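Jacalin-type lectin domain-containing protein (Musa acuminata, PDB 7KMU) probably binds mannose-containing glycans, as a mannose-specific jacalin-related lectin with antiviral and mitogenic activity. Local coordinates at residues 76-89 with 128-140. Sequence-based numbering, arbitrary orientation.
Sequences MEGHVVDYFGLTII and AGSFIDAIGVYLM. With EDO (1,2-ethanediol), chain E.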
loop_
_atom_site.group_PDB
_atom_site.type_symbol
_atom_site.label_atom_id
_atom_site.label_comp_id
_atom_site.label_asym_id
_atom_site.label_seq_id
_atom_site.Cartn_x
_atom_site.Cartn_y
_atom_site.Cartn_z
ATOM N N MET B 76 2.121 4.695 -6.626
ATOM C CA MET B 76 1.294 5.841 -6.291
ATOM C C MET B 76 1.738 6.319 -4.918
ATOM O O MET B 76 1.994 5.509 -4.024
ATOM C CB MET B 76 -0.200 5.504 -6.296
ATOM C CG MET B 76 -1.071 6.679 -5.830
ATOM S SD MET B 76 -2.851 6.402 -5.937
ATOM C CE MET B 76 -3.119 5.305 -4.501
ATOM N N GLU B 77 1.859 7.636 -4.750
ATOM C CA GLU B 77 2.208 8.200 -3.461
ATOM C C GLU B 77 1.583 9.539 -3.283
ATOM O O GLU B 77 1.279 10.223 -4.259
ATOM C CB GLU B 77 3.718 8.242 -3.221
ATOM C CG GLU B 77 4.488 9.139 -4.155
ATOM C CD GLU B 77 5.965 8.804 -4.151
ATOM O OE1 GLU B 77 6.469 8.354 -5.201
ATOM O OE2 GLU B 77 6.610 8.966 -3.090
ATOM N N GLY B 78 1.376 9.913 -2.043
ATOM C CA GLY B 78 0.761 11.199 -1.774
ATOM C C GLY B 78 0.633 11.508 -0.309
ATOM O O GLY B 78 1.279 10.866 0.525
ATOM N N HIS B 79 -0.222 12.504 0.002
ATOM C CA HIS B 79 -0.471 12.943 1.368
ATOM C C HIS B 79 -1.945 13.037 1.668
ATOM O O HIS B 79 -2.707 13.559 0.844
ATOM C CB HIS B 79 0.157 14.328 1.619
ATOM C CG HIS B 79 1.625 14.275 1.869
ATOM N ND1 HIS B 79 2.140 14.412 3.151
ATOM C CD2 HIS B 79 2.643 14.077 1.001
ATOM C CE1 HIS B 79 3.457 14.315 3.016
ATOM N NE2 HIS B 79 3.807 14.104 1.744
ATOM N N VAL B 80 -2.342 12.567 2.862
ATOM C CA VAL B 80 -3.693 12.751 3.416
ATOM C C VAL B 80 -3.541 14.013 4.262
ATOM O O VAL B 80 -2.639 14.080 5.106
ATOM C CB VAL B 80 -4.199 11.561 4.240
ATOM C CG1 VAL B 80 -5.563 11.883 4.852
ATOM C CG2 VAL B 80 -4.274 10.304 3.377
ATOM N N VAL B 81 -4.383 15.022 4.026
ATOM C CA VAL B 81 -4.220 16.319 4.669
ATOM C C VAL B 81 -5.478 16.883 5.262
ATOM O O VAL B 81 -6.591 16.464 4.912
ATOM C CB VAL B 81 -3.647 17.360 3.649
ATOM C CG1 VAL B 81 -2.445 16.803 2.895
ATOM C CG2 VAL B 81 -4.717 17.858 2.662
ATOM N N ASP B 82 -5.290 17.893 6.132
ATOM C CA ASP B 82 -6.398 18.646 6.703
ATOM C C ASP B 82 -6.527 19.899 5.835
ATOM O O ASP B 82 -5.555 20.648 5.686
ATOM C CB ASP B 82 -6.129 19.022 8.169
ATOM C CG ASP B 82 -7.309 19.718 8.815
ATOM O OD1 ASP B 82 -7.457 20.943 8.616
ATOM O OD2 ASP B 82 -8.094 19.036 9.505
ATOM N N TYR B 83 -7.695 20.098 5.201
ATOM C CA TYR B 83 -7.936 21.246 4.338
ATOM C C TYR B 83 -9.212 21.904 4.832
ATOM O O TYR B 83 -10.304 21.396 4.579
ATOM C CB TYR B 83 -8.085 20.805 2.875
ATOM C CG TYR B 83 -8.156 21.947 1.889
ATOM C CD1 TYR B 83 -7.085 22.823 1.729
ATOM C CD2 TYR B 83 -9.267 22.114 1.065
ATOM C CE1 TYR B 83 -7.123 23.849 0.790
ATOM C CE2 TYR B 83 -9.321 23.145 0.127
ATOM C CZ TYR B 83 -8.245 24.011 -0.005
ATOM O OH TYR B 83 -8.279 25.027 -0.930
ATOM N N PHE B 84 -9.064 23.004 5.603
ATOM C CA PHE B 84 -10.206 23.691 6.232
ATOM C C PHE B 84 -11.082 22.713 7.053
ATOM O O PHE B 84 -12.309 22.761 6.978
ATOM C CB PHE B 84 -11.045 24.471 5.190
ATOM C CG PHE B 84 -10.315 25.611 4.529
ATOM C CD1 PHE B 84 -10.217 26.852 5.156
ATOM C CD2 PHE B 84 -9.725 25.451 3.282
ATOM C CE1 PHE B 84 -9.538 27.910 4.544
ATOM C CE2 PHE B 84 -9.044 26.510 2.672
ATOM C CZ PHE B 84 -8.962 27.735 3.305
ATOM N N GLY B 85 -10.451 21.808 7.793
ATOM C CA GLY B 85 -11.209 20.838 8.577
ATOM C C GLY B 85 -11.622 19.560 7.862
ATOM O O GLY B 85 -11.973 18.589 8.535
ATOM N N LEU B 86 -11.614 19.536 6.503
ATOM C CA LEU B 86 -11.890 18.304 5.748
ATOM C C LEU B 86 -10.613 17.469 5.749
ATOM O O LEU B 86 -9.525 18.042 5.792
ATOM C CB LEU B 86 -12.237 18.600 4.269
ATOM C CG LEU B 86 -13.507 19.401 3.967
ATOM C CD1 LEU B 86 -13.602 19.690 2.492
ATOM C CD2 LEU B 86 -14.747 18.670 4.431
ATOM N N THR B 87 -10.729 16.142 5.656
ATOM C CA THR B 87 -9.570 15.249 5.547
ATOM C C THR B 87 -9.629 14.710 4.114
ATOM O O THR B 87 -10.543 13.956 3.783
ATOM C CB THR B 87 -9.630 14.123 6.601
ATOM O OG1 THR B 87 -9.655 14.701 7.912
ATOM C CG2 THR B 87 -8.444 13.171 6.510
ATOM N N ILE B 88 -8.698 15.135 3.254
ATOM C CA ILE B 88 -8.729 14.791 1.822
ATOM C C ILE B 88 -7.310 14.482 1.304
ATOM O O ILE B 88 -6.341 14.534 2.065
ATOM C CB ILE B 88 -9.374 15.970 1.011
ATOM C CG1 ILE B 88 -8.511 17.248 1.084
ATOM C CG2 ILE B 88 -10.840 16.269 1.451
ATOM C CD1 ILE B 88 -8.957 18.366 0.133
ATOM N N ILE B 89 -7.187 14.211 -0.002
ATOM C CA ILE B 89 -5.872 13.997 -0.627
ATOM C C ILE B 89 -5.322 15.381 -1.020
ATOM O O ILE B 89 -5.950 16.118 -1.796
ATOM C CB ILE B 89 -5.978 13.033 -1.838
ATOM C CG1 ILE B 89 -6.658 11.693 -1.457
ATOM C CG2 ILE B 89 -4.579 12.802 -2.484
ATOM C CD1 ILE B 89 -5.973 10.926 -0.255
ATOM N N ALA B 128 -15.173 11.015 -3.318
ATOM C CA ALA B 128 -15.021 12.350 -3.910
ATOM C C ALA B 128 -16.277 13.162 -3.748
ATOM O O ALA B 128 -17.365 12.600 -3.667
ATOM C CB ALA B 128 -14.691 12.240 -5.399
ATOM N N GLY B 129 -16.111 14.474 -3.734
ATOM C CA GLY B 129 -17.218 15.423 -3.657
ATOM C C GLY B 129 -16.754 16.654 -4.408
ATOM O O GLY B 129 -16.600 16.604 -5.632
ATOM N N SER B 130 -16.417 17.730 -3.675
ATOM C CA SER B 130 -15.802 18.906 -4.293
ATOM C C SER B 130 -14.371 18.537 -4.706
ATOM O O SER B 130 -13.833 19.081 -5.678
ATOM C CB SER B 130 -15.694 20.045 -3.287
ATOM O OG SER B 130 -16.927 20.225 -2.608
ATOM N N PHE B 131 -13.746 17.637 -3.920
ATOM C CA PHE B 131 -12.353 17.229 -4.122
ATOM C C PHE B 131 -12.206 15.720 -4.066
ATOM O O PHE B 131 -13.206 15.007 -3.936
ATOM C CB PHE B 131 -11.466 17.872 -3.030
ATOM C CG PHE B 131 -11.810 19.309 -2.708
ATOM C CD1 PHE B 131 -11.739 20.297 -3.686
ATOM C CD2 PHE B 131 -12.220 19.670 -1.433
ATOM C CE1 PHE B 131 -12.094 21.620 -3.396
ATOM C CE2 PHE B 131 -12.556 21.005 -1.140
ATOM C CZ PHE B 131 -12.511 21.957 -2.131
ATOM N N ILE B 132 -10.949 15.229 -4.125
ATOM C CA ILE B 132 -10.710 13.802 -3.946
ATOM C C ILE B 132 -10.501 13.554 -2.453
ATOM O O ILE B 132 -9.432 13.848 -1.914
ATOM C CB ILE B 132 -9.526 13.281 -4.801
ATOM C CG1 ILE B 132 -9.794 13.482 -6.309
ATOM C CG2 ILE B 132 -9.211 11.799 -4.481
ATOM C CD1 ILE B 132 -11.114 12.753 -6.873
ATOM N N ASP B 133 -11.539 13.035 -1.768
ATOM C CA ASP B 133 -11.468 12.746 -0.337
ATOM C C ASP B 133 -10.555 11.567 -0.052
ATOM O O ASP B 133 -9.863 11.555 0.967
ATOM C CB ASP B 133 -12.871 12.397 0.193
ATOM C CG ASP B 133 -13.834 13.565 0.093
ATOM O OD1 ASP B 133 -14.314 13.845 -1.029
ATOM O OD2 ASP B 133 -14.079 14.216 1.131
ATOM N N ALA B 134 -10.618 10.535 -0.910
ATOM C CA ALA B 134 -9.873 9.297 -0.684
ATOM C C ALA B 134 -9.594 8.587 -1.985
ATOM O O ALA B 134 -10.323 8.767 -2.974
ATOM C CB ALA B 134 -10.666 8.380 0.241
ATOM N N ILE B 135 -8.536 7.776 -1.996
ATOM C CA ILE B 135 -8.148 7.070 -3.205
ATOM C C ILE B 135 -7.587 5.691 -2.870
ATOM O O ILE B 135 -7.061 5.474 -1.780
ATOM C CB ILE B 135 -7.160 7.950 -4.037
ATOM C CG1 ILE B 135 -7.016 7.435 -5.502
ATOM C CG2 ILE B 135 -5.798 8.136 -3.324
ATOM C CD1 ILE B 135 -6.431 8.511 -6.513
ATOM N N GLY B 136 -7.728 4.785 -3.817
ATOM C CA GLY B 136 -7.230 3.421 -3.736
ATOM C C GLY B 136 -6.966 2.913 -5.130
ATOM O O GLY B 136 -7.360 3.550 -6.124
ATOM N N VAL B 137 -6.286 1.757 -5.222
ATOM C CA VAL B 137 -5.946 1.183 -6.517
ATOM C C VAL B 137 -6.253 -0.292 -6.648
ATOM O O VAL B 137 -6.238 -1.020 -5.655
ATOM C CB VAL B 137 -4.458 1.444 -6.897
ATOM C CG1 VAL B 137 -4.203 2.929 -7.177
ATOM C CG2 VAL B 137 -3.492 0.913 -5.836
ATOM N N TYR B 138 -6.491 -0.730 -7.895
ATOM C CA TYR B 138 -6.580 -2.140 -8.250
ATOM C C TYR B 138 -5.173 -2.582 -8.642
ATOM O O TYR B 138 -4.431 -1.814 -9.276
ATOM C CB TYR B 138 -7.476 -2.326 -9.478
ATOM C CG TYR B 138 -8.944 -2.262 -9.149
ATOM C CD1 TYR B 138 -9.599 -1.040 -9.023
ATOM C CD2 TYR B 138 -9.680 -3.423 -8.933
ATOM C CE1 TYR B 138 -10.958 -0.975 -8.735
ATOM C CE2 TYR B 138 -11.041 -3.373 -8.646
ATOM C CZ TYR B 138 -11.676 -2.149 -8.537
ATOM O OH TYR B 138 -13.014 -2.126 -8.241
ATOM N N LEU B 139 -4.821 -3.829 -8.309
ATOM C CA LEU B 139 -3.516 -4.393 -8.652
ATOM C C LEU B 139 -3.692 -5.630 -9.502
ATOM O O LEU B 139 -4.652 -6.371 -9.319
ATOM C CB LEU B 139 -2.688 -4.738 -7.403
ATOM C CG LEU B 139 -2.414 -3.559 -6.473
ATOM C CD1 LEU B 139 -1.711 -4.014 -5.232
ATOM C CD2 LEU B 139 -1.560 -2.491 -7.153
ATOM N N MET B 140 -2.756 -5.849 -10.430
ATOM C CA MET B 140 -2.728 -7.022 -11.309
ATOM C C MET B 140 -1.288 -7.435 -11.502
ATOM O O MET B 140 -0.406 -6.582 -11.414
ATOM C CB MET B 140 -3.270 -6.658 -12.694
ATOM C CG MET B 140 -4.705 -6.471 -12.716
ATOM S SD MET B 140 -5.197 -6.241 -14.416
ATOM C CE MET B 140 -6.784 -5.978 -14.140
HETATM C C1 EDO E . -14.857 17.203 -0.306
HETATM O O1 EDO E . -14.873 16.436 -1.513
HETATM C C2 EDO E . -16.200 17.103 0.458
HETATM O O2 EDO E . -16.406 15.794 0.955
HETATM O O HOH W 1 -13.189 13.433 3.534
#
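I89 N donates an almost linear hydrogen bond to I132 O (3.0 Å), the one direct hydrogen bond between strands 86-89 and 132-140. Beside it, I88 CA makes a CA-H...O contact with D133 O, and a water donates to both T87 O and D133 OD2. The strands belong to different four-stranded sheets of the beta-prism fold and run at 51°.

Toward the hairpin end the contact is aromatic. F131 presents a face to the edge of Y83 in a T-shaped stack, centroids 5.7 Å apart and planes at 85°. L86 CD1 meets the edge of the F131 ring at CE2 (4.0 Å), and I88 CD1 comes to CD2 at an oblique angle. I88 reaches the ring because its CG1 sits between the backbone N and carbonyl carbon (chi1 65°). Y83 OH is held in turn by D35.

Deeper in, the packing is aliphatic. I89 CG1 lies against I132 CG2 and I135 CG2, while M76, bent at its thioether end, lays CE on V137 CG1 at 3.7 Å.

An ethanediol, probably from the crystallisation liquor, takes a bond from F131 N on O1. Its O1 donates to D133 OD1 (2.7 Å) and its O2 to D133 OD2 (2.8 Å), bridging both carboxylate oxygens. G129 to D133 match the GXXXD motif with which jacalin-related lectins hold mannose, so the diol probably mimics two sugar hydroxyls beside this apolar inter-sheet seam.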